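Long-range contact in NUDIX hydrolase (Alicyclobacillus acidocaldarius subsp. acidocaldarius, PDB 3QSJ), which probably hydrolyses phosphorus-containing acid anhydrides as a metal-dependent Nudix enzyme and binds calcium: residues Leu136-Phe142 with Ala216-Ile222. Residues are numbered along the deposited sequence; the frame is centred on the assembly and turned at random. Where two conformers were deposited one is given.
Sequences LRRIGRF and AMSTLSI
I139, chi1 near +60°, packs against L220 and I222: its CG2 lies 4.0 Å from L220 CB and its CD1 4.4 Å from I222 CD1. Helix 198-209 backs L220 and I222. Farther along, F142 (chi1 m) turns its ring edge to I222, CZ to CG2 3.5 Å; at the other end the CE of selenomethionine M217 (m, m, m) sits 3.9 Å from R137 CB. Strand 137-143 bulges here: I139 (psi -9°) and G140 both face F156 of strand 151-160, a classic beta bulge. The extended residues L220-I222 run alongside in the same direction, with I139 nearest S221 and G140 nearest I222. I222 N donates to I139 O (2.8 Å), and one water links I222 O (2.7 Å) to R141 N (3.0 Å). R137 (trans to chi3, chi4 86°) donates hydrogen bonds from NE to L220 O and from NH1 to M217 O, both 2.9 Å. R137 and the I222-I139 backbone bond thus help tie the C-terminal segment to the Nudix sheet; no salt bridge crosses the contact.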
ATOM      1  N   LEU A 136       5.744  -4.906  -8.188  1.00 12.93           N
ATOM      2  CA  LEU A 136       6.000  -4.485  -6.779  1.00 13.37           C
ATOM      3  C   LEU A 136       7.357  -4.900  -6.315  1.00 17.96           C
ATOM      4  O   LEU A 136       7.834  -5.971  -6.742  1.00 17.39           O
ATOM      5  CB  LEU A 136       4.979  -5.128  -5.801  1.00 13.73           C
ATOM      6  CG  LEU A 136       3.689  -4.294  -5.605  1.00 16.03           C
ATOM      7  CD1 LEU A 136       2.883  -4.125  -6.966  1.00 17.89           C
ATOM      8  CD2 LEU A 136       2.776  -5.085  -4.669  1.00 17.31           C
ATOM      9  N   ARG A 137       7.975  -4.067  -5.488  1.00 15.09           N
ATOM     10  CA  ARG A 137       9.244  -4.363  -4.900  1.00 14.03           C
ATOM     11  C   ARG A 137       9.052  -4.496  -3.384  1.00 16.74           C
ATOM     12  O   ARG A 137       8.524  -3.581  -2.742  1.00 15.01           O
ATOM     13  CB  ARG A 137      10.254  -3.244  -5.230  1.00 13.64           C
ATOM     14  CG  ARG A 137      11.609  -3.419  -4.588  1.00 15.65           C
ATOM     15  CD  ARG A 137      12.475  -2.140  -4.689  1.00 14.31           C
ATOM     16  NE  ARG A 137      13.804  -2.387  -4.120  1.00 19.46           N
ATOM     17  CZ  ARG A 137      14.828  -2.907  -4.792  1.00 18.79           C
ATOM     18  NH1 ARG A 137      14.696  -3.229  -6.078  1.00 18.49           N
ATOM     19  NH2 ARG A 137      15.992  -3.167  -4.164  1.00 19.60           N
ATOM     20  N   ARG A 138       9.511  -5.600  -2.788  1.00 16.14           N
ATOM     21  CA  ARG A 138       9.528  -5.697  -1.328  1.00 14.60           C
ATOM     22  C   ARG A 138      10.591  -4.722  -0.844  1.00 15.97           C
ATOM     23  O   ARG A 138      11.758  -4.819  -1.267  1.00 16.23           O
ATOM     24  CB  ARG A 138       9.847  -7.142  -0.886  1.00 13.93           C
ATOM     25  CG  ARG A 138      10.072  -7.190   0.583  1.00 13.19           C
ATOM     26  CD  ARG A 138      10.228  -8.591   1.163  1.00 14.62           C
ATOM     27  NE  ARG A 138      10.816  -8.520   2.500  1.00 16.52           N
ATOM     28  CZ  ARG A 138      10.845  -9.558   3.345  1.00 20.25           C
ATOM     29  NH1 ARG A 138      10.268 -10.721   3.009  1.00 18.12           N
ATOM     30  NH2 ARG A 138      11.426  -9.439   4.531  1.00 18.96           N
ATOM     31  N   ILE A 139      10.194  -3.772   0.066  1.00 13.32           N
ATOM     32  CA  ILE A 139      11.173  -2.819   0.590  1.00 14.98           C
ATOM     33  C   ILE A 139      11.394  -2.915   2.093  1.00 19.39           C
ATOM     34  O   ILE A 139      12.276  -2.253   2.630  1.00 18.68           O
ATOM     35  CB  ILE A 139      10.839  -1.386   0.162  1.00 17.01           C
ATOM     36  CG1 ILE A 139       9.418  -0.997   0.694  1.00 18.41           C
ATOM     37  CG2 ILE A 139      10.925  -1.295  -1.368  1.00 14.71           C
ATOM     38  CD1 ILE A 139       9.079   0.521   0.449  1.00 21.06           C
ATOM     39  N   GLY A 140      10.575  -3.694   2.784  1.00 14.62           N
ATOM     40  CA  GLY A 140      10.845  -3.831   4.201  1.00 16.30           C
ATOM     41  C   GLY A 140       9.901  -4.742   4.928  1.00 16.35           C
ATOM     42  O   GLY A 140       8.863  -5.133   4.386  1.00 16.26           O
ATOM     43  N   ARG A 141      10.240  -5.027   6.192  1.00 14.73           N
ATOM     44  CA  ARG A 141       9.332  -5.793   7.042  1.00 17.15           C
ATOM     45  C   ARG A 141       9.545  -5.266   8.444  1.00 20.99           C
ATOM     46  O   ARG A 141      10.700  -5.109   8.876  1.00 18.22           O
ATOM     47  CB  ARG A 141       9.647  -7.282   6.973  1.00 15.51           C
ATOM     48  CG  ARG A 141       8.718  -8.148   7.809  1.00 16.17           C
ATOM     49  CD  ARG A 141       9.195  -9.608   7.758  1.00 18.65           C
ATOM     50  NE  ARG A 141       8.329 -10.441   8.607  1.00 19.30           N
ATOM     51  CZ  ARG A 141       8.349 -11.768   8.657  1.00 19.00           C
ATOM     52  NH1 ARG A 141       9.269 -12.457   7.972  1.00 19.86           N
ATOM     53  NH2 ARG A 141       7.454 -12.425   9.407  1.00 19.04           N
ATOM     54  N   PHE A 142       8.443  -4.894   9.100  1.00 18.01           N
ATOM     55  CA  PHE A 142       8.557  -4.291  10.435  1.00 19.87           C
ATOM     56  C   PHE A 142       7.577  -4.906  11.382  1.00 21.11           C
ATOM     57  O   PHE A 142       6.369  -4.946  11.117  1.00 19.96           O
ATOM     58  CB  PHE A 142       8.345  -2.769  10.350  1.00 22.91           C
ATOM     59  CG  PHE A 142       9.458  -2.110   9.590  1.00 27.69           C
ATOM     60  CD1 PHE A 142      10.750  -2.076  10.109  1.00 33.58           C
ATOM     61  CD2 PHE A 142       9.248  -1.623   8.308  1.00 34.57           C
ATOM     62  CE1 PHE A 142      11.807  -1.569   9.361  1.00 36.84           C
ATOM     63  CE2 PHE A 142      10.306  -1.062   7.582  1.00 39.13           C
ATOM     64  CZ  PHE A 142      11.572  -1.043   8.124  1.00 36.78           C
ATOM     65  N   ALA A 216      14.362   4.221  -7.243  1.00 17.57           N
ATOM     66  CA  ALA A 216      13.725   3.612  -6.089  1.00 17.23           C
ATOM     67  C   ALA A 216      13.314   2.154  -6.368  1.00 18.82           C
ATOM     68  O   ALA A 216      13.492   1.278  -5.509  1.00 19.22           O
ATOM     69  CB  ALA A 216      12.495   4.432  -5.674  1.00 17.99           C
HETATM   70  N   MSE A 217      12.744   1.881  -7.565  1.00 17.65           N
HETATM   71  CA  MSE A 217      12.270   0.530  -7.901  1.00 16.15           C
HETATM   72  C   MSE A 217      13.473  -0.431  -8.049  1.00 19.51           C
HETATM   73  O   MSE A 217      13.256  -1.640  -7.976  1.00 20.52           O
HETATM   74  CB  MSE A 217      11.427   0.544  -9.197  1.00 16.61           C
HETATM   75  CG  MSE A 217      10.050   1.144  -8.989  1.00 20.00           C
HETATM   76 SE   MSE A 217       9.014   0.077  -7.634  0.78 22.85          SE
HETATM   77  CE  MSE A 217       8.902  -1.550  -8.518  1.00 21.92           C
ATOM     78  N   SER A 218      14.731   0.110  -8.189  1.00 16.05           N
ATOM     79  CA  SER A 218      15.917  -0.700  -8.270  1.00 17.63           C
ATOM     80  C   SER A 218      16.685  -0.870  -6.959  1.00 21.04           C
ATOM     81  O   SER A 218      17.555  -1.720  -6.906  1.00 20.64           O
ATOM     82  CB  SER A 218      16.912  -0.049  -9.258  1.00 23.70           C
ATOM     83  OG  SER A 218      16.625  -0.457 -10.567  1.00 31.88           O
ATOM     84  N   THR A 219      16.468  -0.002  -5.937  1.00 18.70           N
ATOM     85  CA  THR A 219      17.376   0.037  -4.803  1.00 19.40           C
ATOM     86  C   THR A 219      16.687   0.215  -3.474  1.00 20.78           C
ATOM     87  O   THR A 219      17.346  -0.011  -2.442  1.00 20.96           O
ATOM     88  CB  THR A 219      18.317   1.287  -4.910  1.00 24.73           C
ATOM     89  OG1 THR A 219      17.527   2.496  -4.825  1.00 21.22           O
ATOM     90  CG2 THR A 219      19.181   1.320  -6.130  1.00 24.40           C
ATOM     91  N   LEU A 220      15.441   0.716  -3.461  1.00 18.57           N
ATOM     92  CA  LEU A 220      14.862   1.019  -2.155  1.00 19.65           C
ATOM     93  C   LEU A 220      14.823  -0.131  -1.194  1.00 22.86           C
ATOM     94  O   LEU A 220      14.376  -1.237  -1.519  1.00 19.93           O
ATOM     95  CB  LEU A 220      13.484   1.697  -2.239  1.00 18.68           C
ATOM     96  CG  LEU A 220      13.277   2.821  -1.216  1.00 21.62           C
ATOM     97  CD1 LEU A 220      14.022   4.082  -1.661  1.00 23.21           C
ATOM     98  CD2 LEU A 220      11.774   3.115  -1.090  1.00 21.24           C
ATOM     99  N   SER A 221      15.225   0.174   0.031  1.00 21.72           N
ATOM    100  CA  SER A 221      15.186  -0.820   1.092  1.00 25.31           C
ATOM    101  C   SER A 221      15.218  -0.109   2.413  1.00 38.71           C
ATOM    102  O   SER A 221      16.114   0.729   2.661  1.00 41.64           O
ATOM    103  CB  SER A 221      16.389  -1.752   1.002  1.00 35.73           C
ATOM    104  OG  SER A 221      16.554  -2.447   2.225  1.00 47.76           O
ATOM    105  N   ILE A 222      14.284  -0.469   3.292  0.51 34.56           N
ATOM    106  CA  ILE A 222      14.243   0.095   4.633  0.51 36.81           C
ATOM    107  C   ILE A 222      14.855  -0.950   5.596  0.51 43.90           C
ATOM    108  O   ILE A 222      14.312  -2.056   5.735  0.51 41.75           O
ATOM    109  CB  ILE A 222      12.801   0.511   5.057  0.51 38.89           C
ATOM    110  CG1 ILE A 222      11.854   0.908   3.886  0.51 37.77           C
ATOM    111  CG2 ILE A 222      12.842   1.554   6.162  0.51 41.83           C
ATOM    112  CD1 ILE A 222      12.248   2.134   2.977  0.51 33.72           C
TER
HETATM  113  O   HOH W   1      12.958  -4.052   6.953  1.00 27.99           O